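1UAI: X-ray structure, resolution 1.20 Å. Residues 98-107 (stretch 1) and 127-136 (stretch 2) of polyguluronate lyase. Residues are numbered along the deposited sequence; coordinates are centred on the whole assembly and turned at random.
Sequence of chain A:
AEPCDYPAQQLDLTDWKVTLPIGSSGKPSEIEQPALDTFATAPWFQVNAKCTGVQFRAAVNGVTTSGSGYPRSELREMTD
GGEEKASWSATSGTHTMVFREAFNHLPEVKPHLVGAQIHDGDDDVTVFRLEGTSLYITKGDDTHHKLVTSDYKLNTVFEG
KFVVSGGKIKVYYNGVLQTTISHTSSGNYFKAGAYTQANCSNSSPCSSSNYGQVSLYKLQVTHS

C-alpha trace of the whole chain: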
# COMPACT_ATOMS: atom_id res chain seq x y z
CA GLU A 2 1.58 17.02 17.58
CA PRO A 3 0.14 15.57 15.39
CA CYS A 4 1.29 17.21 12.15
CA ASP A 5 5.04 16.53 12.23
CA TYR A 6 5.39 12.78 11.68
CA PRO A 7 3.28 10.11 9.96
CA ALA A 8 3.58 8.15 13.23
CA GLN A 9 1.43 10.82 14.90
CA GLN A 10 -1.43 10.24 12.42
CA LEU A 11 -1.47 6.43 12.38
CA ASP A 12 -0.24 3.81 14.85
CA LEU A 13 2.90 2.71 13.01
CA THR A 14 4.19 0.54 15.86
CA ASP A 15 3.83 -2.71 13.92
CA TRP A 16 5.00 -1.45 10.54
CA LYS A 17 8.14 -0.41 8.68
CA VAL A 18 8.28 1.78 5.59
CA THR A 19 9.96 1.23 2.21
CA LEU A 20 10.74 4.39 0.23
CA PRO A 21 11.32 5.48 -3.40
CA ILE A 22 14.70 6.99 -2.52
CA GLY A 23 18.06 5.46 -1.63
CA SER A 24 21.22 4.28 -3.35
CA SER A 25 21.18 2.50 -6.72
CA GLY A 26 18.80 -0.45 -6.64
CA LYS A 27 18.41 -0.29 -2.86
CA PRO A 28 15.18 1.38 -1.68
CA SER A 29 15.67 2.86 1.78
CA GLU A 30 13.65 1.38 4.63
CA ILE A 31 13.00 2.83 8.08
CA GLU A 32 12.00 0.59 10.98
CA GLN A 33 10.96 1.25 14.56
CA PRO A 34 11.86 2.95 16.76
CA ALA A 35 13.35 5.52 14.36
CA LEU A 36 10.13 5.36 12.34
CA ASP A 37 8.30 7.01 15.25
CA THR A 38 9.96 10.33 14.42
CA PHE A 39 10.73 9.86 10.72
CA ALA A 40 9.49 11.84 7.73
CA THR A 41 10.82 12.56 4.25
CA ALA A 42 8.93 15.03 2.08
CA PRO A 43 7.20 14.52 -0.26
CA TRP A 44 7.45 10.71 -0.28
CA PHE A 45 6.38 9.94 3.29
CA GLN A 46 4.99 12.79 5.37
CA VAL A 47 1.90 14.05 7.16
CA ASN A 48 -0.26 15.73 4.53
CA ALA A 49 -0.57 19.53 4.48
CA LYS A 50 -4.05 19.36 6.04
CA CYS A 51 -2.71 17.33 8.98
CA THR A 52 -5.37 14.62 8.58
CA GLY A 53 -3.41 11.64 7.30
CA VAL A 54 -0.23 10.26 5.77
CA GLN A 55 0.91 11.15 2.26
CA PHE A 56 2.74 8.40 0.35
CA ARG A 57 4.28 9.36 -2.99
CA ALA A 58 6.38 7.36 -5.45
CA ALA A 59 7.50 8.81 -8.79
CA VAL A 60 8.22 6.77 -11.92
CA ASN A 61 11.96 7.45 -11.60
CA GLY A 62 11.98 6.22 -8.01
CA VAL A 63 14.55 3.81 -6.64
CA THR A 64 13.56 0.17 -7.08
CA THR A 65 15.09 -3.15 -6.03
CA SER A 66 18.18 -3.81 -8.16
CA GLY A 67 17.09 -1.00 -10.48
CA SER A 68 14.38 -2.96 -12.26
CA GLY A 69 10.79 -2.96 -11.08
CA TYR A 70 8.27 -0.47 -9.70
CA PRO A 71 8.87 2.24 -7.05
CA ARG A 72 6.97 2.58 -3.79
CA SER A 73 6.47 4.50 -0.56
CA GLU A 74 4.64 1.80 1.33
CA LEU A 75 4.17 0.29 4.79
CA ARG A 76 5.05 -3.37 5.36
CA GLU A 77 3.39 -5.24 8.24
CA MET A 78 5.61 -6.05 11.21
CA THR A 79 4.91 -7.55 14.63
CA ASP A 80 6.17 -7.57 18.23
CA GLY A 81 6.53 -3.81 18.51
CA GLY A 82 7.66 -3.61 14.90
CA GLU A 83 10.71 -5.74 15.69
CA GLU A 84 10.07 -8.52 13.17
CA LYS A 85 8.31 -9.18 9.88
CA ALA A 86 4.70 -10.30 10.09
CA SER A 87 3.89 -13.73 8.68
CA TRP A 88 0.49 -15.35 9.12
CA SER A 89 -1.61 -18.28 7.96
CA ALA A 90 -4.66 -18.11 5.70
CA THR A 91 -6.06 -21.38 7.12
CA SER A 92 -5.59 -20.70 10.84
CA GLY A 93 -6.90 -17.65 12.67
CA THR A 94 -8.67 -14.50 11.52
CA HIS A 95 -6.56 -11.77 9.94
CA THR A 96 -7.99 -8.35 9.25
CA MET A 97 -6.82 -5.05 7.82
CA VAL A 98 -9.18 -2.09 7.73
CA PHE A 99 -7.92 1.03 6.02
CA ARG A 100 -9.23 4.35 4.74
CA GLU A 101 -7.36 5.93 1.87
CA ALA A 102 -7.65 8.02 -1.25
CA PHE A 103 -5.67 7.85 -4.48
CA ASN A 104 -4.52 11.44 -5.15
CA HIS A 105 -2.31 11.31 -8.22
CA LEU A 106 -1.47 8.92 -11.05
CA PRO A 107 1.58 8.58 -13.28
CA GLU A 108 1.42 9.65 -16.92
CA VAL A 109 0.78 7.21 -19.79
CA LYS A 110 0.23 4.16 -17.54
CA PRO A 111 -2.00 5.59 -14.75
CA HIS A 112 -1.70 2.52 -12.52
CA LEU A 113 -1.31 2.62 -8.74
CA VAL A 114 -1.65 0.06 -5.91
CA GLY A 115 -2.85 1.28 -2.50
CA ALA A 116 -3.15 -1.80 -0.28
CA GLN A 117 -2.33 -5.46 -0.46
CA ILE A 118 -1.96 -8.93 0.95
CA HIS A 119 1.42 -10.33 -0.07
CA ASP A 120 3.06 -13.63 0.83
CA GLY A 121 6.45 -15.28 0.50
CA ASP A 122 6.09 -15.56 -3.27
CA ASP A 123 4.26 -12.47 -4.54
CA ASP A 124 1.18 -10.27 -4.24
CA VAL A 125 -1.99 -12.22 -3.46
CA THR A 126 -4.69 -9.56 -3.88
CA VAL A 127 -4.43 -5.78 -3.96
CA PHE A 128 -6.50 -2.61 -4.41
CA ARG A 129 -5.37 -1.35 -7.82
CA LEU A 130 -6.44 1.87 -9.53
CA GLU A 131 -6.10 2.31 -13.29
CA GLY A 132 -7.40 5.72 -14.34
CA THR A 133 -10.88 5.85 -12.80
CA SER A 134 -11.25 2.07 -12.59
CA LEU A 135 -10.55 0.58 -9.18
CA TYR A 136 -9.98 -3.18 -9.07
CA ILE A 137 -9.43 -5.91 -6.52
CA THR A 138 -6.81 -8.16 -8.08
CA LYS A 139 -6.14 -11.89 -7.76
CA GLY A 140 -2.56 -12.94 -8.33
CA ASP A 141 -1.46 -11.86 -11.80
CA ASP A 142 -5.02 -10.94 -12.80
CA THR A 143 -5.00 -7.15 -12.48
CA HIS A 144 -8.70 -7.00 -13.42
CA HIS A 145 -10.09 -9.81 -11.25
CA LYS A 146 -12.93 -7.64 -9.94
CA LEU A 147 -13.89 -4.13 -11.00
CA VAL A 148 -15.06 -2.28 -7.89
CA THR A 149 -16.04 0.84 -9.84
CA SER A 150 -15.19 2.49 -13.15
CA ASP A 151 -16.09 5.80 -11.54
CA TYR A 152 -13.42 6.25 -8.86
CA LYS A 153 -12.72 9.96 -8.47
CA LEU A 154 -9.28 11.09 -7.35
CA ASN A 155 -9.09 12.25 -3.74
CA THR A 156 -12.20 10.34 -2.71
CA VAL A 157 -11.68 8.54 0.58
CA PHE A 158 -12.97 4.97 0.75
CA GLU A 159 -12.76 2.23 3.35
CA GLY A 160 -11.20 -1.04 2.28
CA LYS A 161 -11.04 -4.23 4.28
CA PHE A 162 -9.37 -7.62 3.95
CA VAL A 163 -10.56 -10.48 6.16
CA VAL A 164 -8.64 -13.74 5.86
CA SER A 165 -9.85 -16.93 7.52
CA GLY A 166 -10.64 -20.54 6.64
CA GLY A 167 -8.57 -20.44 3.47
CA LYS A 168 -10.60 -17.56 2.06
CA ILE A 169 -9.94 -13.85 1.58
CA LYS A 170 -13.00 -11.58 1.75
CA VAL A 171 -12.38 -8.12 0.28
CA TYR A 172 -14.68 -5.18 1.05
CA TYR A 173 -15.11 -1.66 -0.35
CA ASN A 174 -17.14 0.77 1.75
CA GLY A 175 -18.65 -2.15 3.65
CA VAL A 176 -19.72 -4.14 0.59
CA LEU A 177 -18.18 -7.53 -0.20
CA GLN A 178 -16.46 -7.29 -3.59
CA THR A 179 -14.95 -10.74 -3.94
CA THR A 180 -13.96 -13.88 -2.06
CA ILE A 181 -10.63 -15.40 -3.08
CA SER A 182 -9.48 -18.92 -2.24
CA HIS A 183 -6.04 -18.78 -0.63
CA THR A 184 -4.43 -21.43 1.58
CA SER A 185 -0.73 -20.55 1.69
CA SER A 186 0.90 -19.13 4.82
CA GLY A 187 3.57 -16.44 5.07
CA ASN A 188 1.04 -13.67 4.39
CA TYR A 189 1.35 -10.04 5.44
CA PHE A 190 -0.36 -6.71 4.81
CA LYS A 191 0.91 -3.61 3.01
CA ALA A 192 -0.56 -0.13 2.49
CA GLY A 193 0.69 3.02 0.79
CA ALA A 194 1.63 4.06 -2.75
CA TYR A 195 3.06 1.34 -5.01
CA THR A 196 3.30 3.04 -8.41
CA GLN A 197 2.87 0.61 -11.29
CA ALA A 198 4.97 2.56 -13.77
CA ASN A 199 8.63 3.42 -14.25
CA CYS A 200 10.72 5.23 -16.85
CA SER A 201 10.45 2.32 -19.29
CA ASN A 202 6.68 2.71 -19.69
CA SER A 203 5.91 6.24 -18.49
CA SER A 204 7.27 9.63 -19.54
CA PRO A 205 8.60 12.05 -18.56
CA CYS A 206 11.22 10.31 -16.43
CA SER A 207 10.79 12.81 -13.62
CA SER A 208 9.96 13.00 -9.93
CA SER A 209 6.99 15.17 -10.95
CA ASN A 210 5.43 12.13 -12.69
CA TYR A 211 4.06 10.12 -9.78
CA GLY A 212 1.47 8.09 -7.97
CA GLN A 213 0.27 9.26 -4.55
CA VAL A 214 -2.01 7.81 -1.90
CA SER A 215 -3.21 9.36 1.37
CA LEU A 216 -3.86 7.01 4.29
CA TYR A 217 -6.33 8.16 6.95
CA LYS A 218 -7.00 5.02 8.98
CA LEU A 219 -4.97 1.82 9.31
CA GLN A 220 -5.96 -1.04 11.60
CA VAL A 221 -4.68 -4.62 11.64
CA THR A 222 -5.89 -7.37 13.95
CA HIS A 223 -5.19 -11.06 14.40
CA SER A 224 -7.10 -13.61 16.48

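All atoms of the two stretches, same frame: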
# COMPACT_ATOMS: atom_id res chain seq x y z
N VAL A 98 -8.19 -3.08 8.09
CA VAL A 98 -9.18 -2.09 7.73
C VAL A 98 -8.38 -0.83 7.47
O VAL A 98 -7.54 -0.44 8.28
CB VAL A 98 -10.18 -1.81 8.87
CG1 VAL A 98 -11.13 -0.68 8.45
CG2 VAL A 98 -10.96 -3.06 9.20
N PHE A 99 -8.64 -0.19 6.34
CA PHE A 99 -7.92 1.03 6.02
C PHE A 99 -8.83 2.02 5.30
O PHE A 99 -9.82 1.64 4.69
CB PHE A 99 -6.70 0.71 5.14
CG PHE A 99 -7.05 0.16 3.78
CD1 PHE A 99 -7.24 1.01 2.70
CD2 PHE A 99 -7.20 -1.21 3.59
CE1 PHE A 99 -7.58 0.50 1.44
CE2 PHE A 99 -7.54 -1.73 2.35
CZ PHE A 99 -7.73 -0.87 1.27
N ARG A 100 -8.49 3.30 5.43
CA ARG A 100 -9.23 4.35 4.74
C ARG A 100 -8.17 5.12 3.99
O ARG A 100 -7.21 5.60 4.58
CB ARG A 100 -9.95 5.26 5.73
CG ARG A 100 -11.15 4.61 6.37
CD ARG A 100 -11.88 5.55 7.30
NE ARG A 100 -12.89 4.84 8.08
CZ ARG A 100 -13.60 5.38 9.06
NH1 ARG A 100 -13.43 6.65 9.38
NH2 ARG A 100 -14.48 4.64 9.72
N GLU A 101 -8.34 5.22 2.67
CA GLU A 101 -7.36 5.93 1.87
C GLU A 101 -8.00 6.55 0.66
O GLU A 101 -9.18 6.32 0.35
CB GLU A 101 -6.26 4.97 1.41
CG GLU A 101 -6.72 3.90 0.42
CD GLU A 101 -5.60 2.97 -0.03
OE1 GLU A 101 -4.60 2.84 0.71
OE2 GLU A 101 -5.72 2.35 -1.11
N ALA A 102 -7.22 7.38 -0.02
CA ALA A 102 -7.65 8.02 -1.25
C ALA A 102 -6.46 8.03 -2.19
O ALA A 102 -5.32 8.23 -1.76
CB ALA A 102 -8.12 9.44 -0.98
N PHE A 103 -6.72 7.79 -3.47
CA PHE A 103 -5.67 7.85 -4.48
C PHE A 103 -5.72 9.33 -4.90
O PHE A 103 -6.78 9.83 -5.26
CB PHE A 103 -6.02 6.95 -5.68
CG PHE A 103 -5.99 5.48 -5.36
CD1 PHE A 103 -4.80 4.75 -5.42
CD2 PHE A 103 -7.16 4.81 -5.02
CE1 PHE A 103 -4.78 3.38 -5.14
CE2 PHE A 103 -7.15 3.44 -4.74
CZ PHE A 103 -5.96 2.73 -4.80
N ASN A 104 -4.57 10.01 -4.83
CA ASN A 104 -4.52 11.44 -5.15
C ASN A 104 -3.91 11.81 -6.49
O ASN A 104 -4.25 12.85 -7.06
CB ASN A 104 -3.68 12.19 -4.11
CG ASN A 104 -4.06 11.89 -2.68
OD1 ASN A 104 -3.20 11.52 -1.88
ND2 ASN A 104 -5.33 12.06 -2.35
N HIS A 105 -3.02 10.97 -7.00
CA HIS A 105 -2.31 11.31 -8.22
C HIS A 105 -1.88 10.04 -8.92
O HIS A 105 -1.56 9.04 -8.27
CB HIS A 105 -1.09 12.15 -7.83
CG HIS A 105 -0.62 13.10 -8.88
ND1 HIS A 105 0.26 12.74 -9.88
CD2 HIS A 105 -0.86 14.42 -9.05
CE1 HIS A 105 0.54 13.79 -10.62
NE2 HIS A 105 -0.13 14.83 -10.14
N LEU A 106 -1.86 10.08 -10.25
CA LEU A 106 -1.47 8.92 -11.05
C LEU A 106 -0.37 9.28 -12.02
O LEU A 106 -0.28 10.41 -12.49
CB LEU A 106 -2.68 8.40 -11.83
CG LEU A 106 -3.83 7.83 -11.01
CD1 LEU A 106 -5.04 7.60 -11.90
CD2 LEU A 106 -3.38 6.53 -10.36
N PRO A 107 0.50 8.31 -12.33
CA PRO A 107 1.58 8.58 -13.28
C PRO A 107 1.03 8.76 -14.69
O PRO A 107 -0.09 8.34 -14.99
CB PRO A 107 2.48 7.35 -13.15
CG PRO A 107 1.51 6.27 -12.76
CD PRO A 107 0.61 6.95 -11.78
N VAL A 127 -4.69 -7.17 -4.28
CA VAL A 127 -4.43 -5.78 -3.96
C VAL A 127 -5.53 -4.86 -4.49
O VAL A 127 -6.34 -5.26 -5.33
CB VAL A 127 -3.08 -5.29 -4.57
CG1 VAL A 127 -2.02 -6.37 -4.44
CG2 VAL A 127 -3.26 -4.92 -6.03
N PHE A 128 -5.57 -3.64 -3.96
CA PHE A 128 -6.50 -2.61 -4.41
C PHE A 128 -5.67 -1.86 -5.45
O PHE A 128 -4.66 -1.22 -5.11
CB PHE A 128 -6.89 -1.68 -3.26
CG PHE A 128 -7.99 -2.21 -2.38
CD1 PHE A 128 -9.26 -1.65 -2.42
CD2 PHE A 128 -7.76 -3.28 -1.51
CE1 PHE A 128 -10.28 -2.13 -1.60
CE2 PHE A 128 -8.77 -3.76 -0.69
CZ PHE A 128 -10.03 -3.19 -0.73
N ARG A 129 -6.10 -1.94 -6.70
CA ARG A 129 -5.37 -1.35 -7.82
C ARG A 129 -6.21 -0.38 -8.63
O ARG A 129 -7.27 -0.74 -9.16
CB ARG A 129 -4.87 -2.48 -8.72
CG ARG A 129 -4.12 -2.05 -9.97
CD ARG A 129 -3.82 -3.24 -10.88
NE ARG A 129 -3.06 -2.83 -12.05
CZ ARG A 129 -1.75 -3.02 -12.20
NH1 ARG A 129 -1.04 -3.62 -11.25
NH2 ARG A 129 -1.14 -2.57 -13.29
N LEU A 130 -5.74 0.86 -8.74
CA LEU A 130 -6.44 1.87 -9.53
C LEU A 130 -5.76 2.06 -10.88
O LEU A 130 -4.54 2.18 -10.96
CB LEU A 130 -6.47 3.21 -8.80
CG LEU A 130 -7.15 4.37 -9.55
CD1 LEU A 130 -8.63 4.06 -9.72
CD2 LEU A 130 -6.96 5.68 -8.79
N GLU A 131 -6.57 2.06 -11.93
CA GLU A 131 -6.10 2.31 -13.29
C GLU A 131 -7.04 3.39 -13.83
O GLU A 131 -8.18 3.10 -14.19
CB GLU A 131 -6.18 1.04 -14.15
CG GLU A 131 -5.40 -0.13 -13.59
CD GLU A 131 -5.22 -1.27 -14.58
OE1 GLU A 131 -5.99 -1.36 -15.56
OE2 GLU A 131 -4.31 -2.10 -14.37
N GLY A 132 -6.57 4.63 -13.87
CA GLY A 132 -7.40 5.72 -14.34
C GLY A 132 -8.51 5.97 -13.33
O GLY A 132 -8.25 6.42 -12.21
N THR A 133 -9.76 5.69 -13.71
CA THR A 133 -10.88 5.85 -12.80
C THR A 133 -11.48 4.49 -12.47
O THR A 133 -12.54 4.40 -11.86
CB THR A 133 -12.00 6.75 -13.40
OG1 THR A 133 -12.55 6.12 -14.56
CG2 THR A 133 -11.44 8.11 -13.77
N SER A 134 -10.78 3.42 -12.86
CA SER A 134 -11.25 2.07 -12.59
C SER A 134 -10.46 1.43 -11.47
O SER A 134 -9.26 1.18 -11.60
CB SER A 134 -11.15 1.21 -13.85
OG SER A 134 -12.11 1.61 -14.82
N LEU A 135 -11.15 1.19 -10.36
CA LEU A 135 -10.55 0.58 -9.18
C LEU A 135 -10.87 -0.91 -9.19
O LEU A 135 -12.03 -1.30 -9.32
CB LEU A 135 -11.11 1.22 -7.91
CG LEU A 135 -10.64 0.62 -6.58
CD1 LEU A 135 -9.13 0.77 -6.44
CD2 LEU A 135 -11.36 1.33 -5.44
N TYR A 136 -9.83 -1.73 -9.05
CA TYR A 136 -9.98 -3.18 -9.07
C TYR A 136 -9.44 -3.85 -7.82
O TYR A 136 -8.59 -3.29 -7.11
CB TYR A 136 -9.18 -3.80 -10.21
CG TYR A 136 -9.52 -3.32 -11.59
CD1 TYR A 136 -10.46 -3.99 -12.37
CD2 TYR A 136 -8.88 -2.21 -12.13
CE1 TYR A 136 -10.75 -3.57 -13.66
CE2 TYR A 136 -9.17 -1.78 -13.42
CZ TYR A 136 -10.10 -2.46 -14.18
OH TYR A 136 -10.37 -2.05 -15.46

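Packing of residues 98-107 against residues 127-136 in polyguluronate lyase. Strand 98-105 and strand 127-131 run in roughly the same direction, their axes inclined by 28° and 9.7 Å apart at closest approach. That gap is too wide for backbone pairing, and no hydrogen bond crosses it; the stretches meet mainly through apolar side chains, with 361 Å² buried over both sides together. The second stretch is a hairpin. Arg129 and Tyr136 bond to each other through both backbone groups (Arg129 N to Tyr136 O 2.9 Å, Tyr136 N to Arg129 O 2.7 Å), as do Glu131 and Ser134, and a type II' turn from Glu131 to Ser134 closes the loop.

Alternation along the strands sets the pattern: Phe99, Glu101 and Phe103 point toward the hairpin, and Phe128 and Leu130 point back, while Arg129 and Glu131 face away. At one end Phe99 drives the edge of its ring into the face of Phe128. The planes stand at 87° with the centroids of the Phe99 and Phe128 rings 5.0 Å apart, and Phe99 CZ lies 3.6 Å from Phe128 CE2, an arrangement that sets ring hydrogens against the electron-rich face.

Phe103, with 80 Å² covered, the most of any residue here, fits a hollow lined by Leu130, Leu135 and the carbonyl of Phe128. Leu130 sits over one face of the Phe103 ring: Leu130 CB is 3.9 Å from the centroid of that ring and only 3° off the normal, a nearly vertical CH-pi contact. The same leucine also reaches the base of the phenylalanine, where Leu130 CD2 lies 3.5 Å from Phe103 CB. At the ring edge, Phe103 CZ comes within 4.2 Å of Phe128 O. Leu135, on the returning hairpin strand, starts sideways, but its end swings nearer and places Leu135 CD1 3.7 Å from Phe103 CE2. Phe103 thus lodges against both strands of the hairpin.

Beyond the strand, Leu106 continues the apolar seam toward the turn. Both methyls of Leu106 meet Leu130 CD2, Leu106 CD2 at 4.0 Å and Leu106 CD1 at 4.1 Å, and Leu106 CD1 also rests 3.4 Å from Gly132 O, packing a methyl against turn backbone. Leu130 thus touches both Phe103 and Leu106. Gly132 has a positive phi of 69°, which by itself favours glycine.

The charged side chains of the hairpin stay out of this seam. Arg129 and Glu131 pair with each other along their strand in a salt bridge, with a hydrogen bond from Arg129 NE to Glu131 OE2 of 2.7 Å and a weak second one from Arg129 NH2 to the same Glu131 OE2 at 3.4 Å.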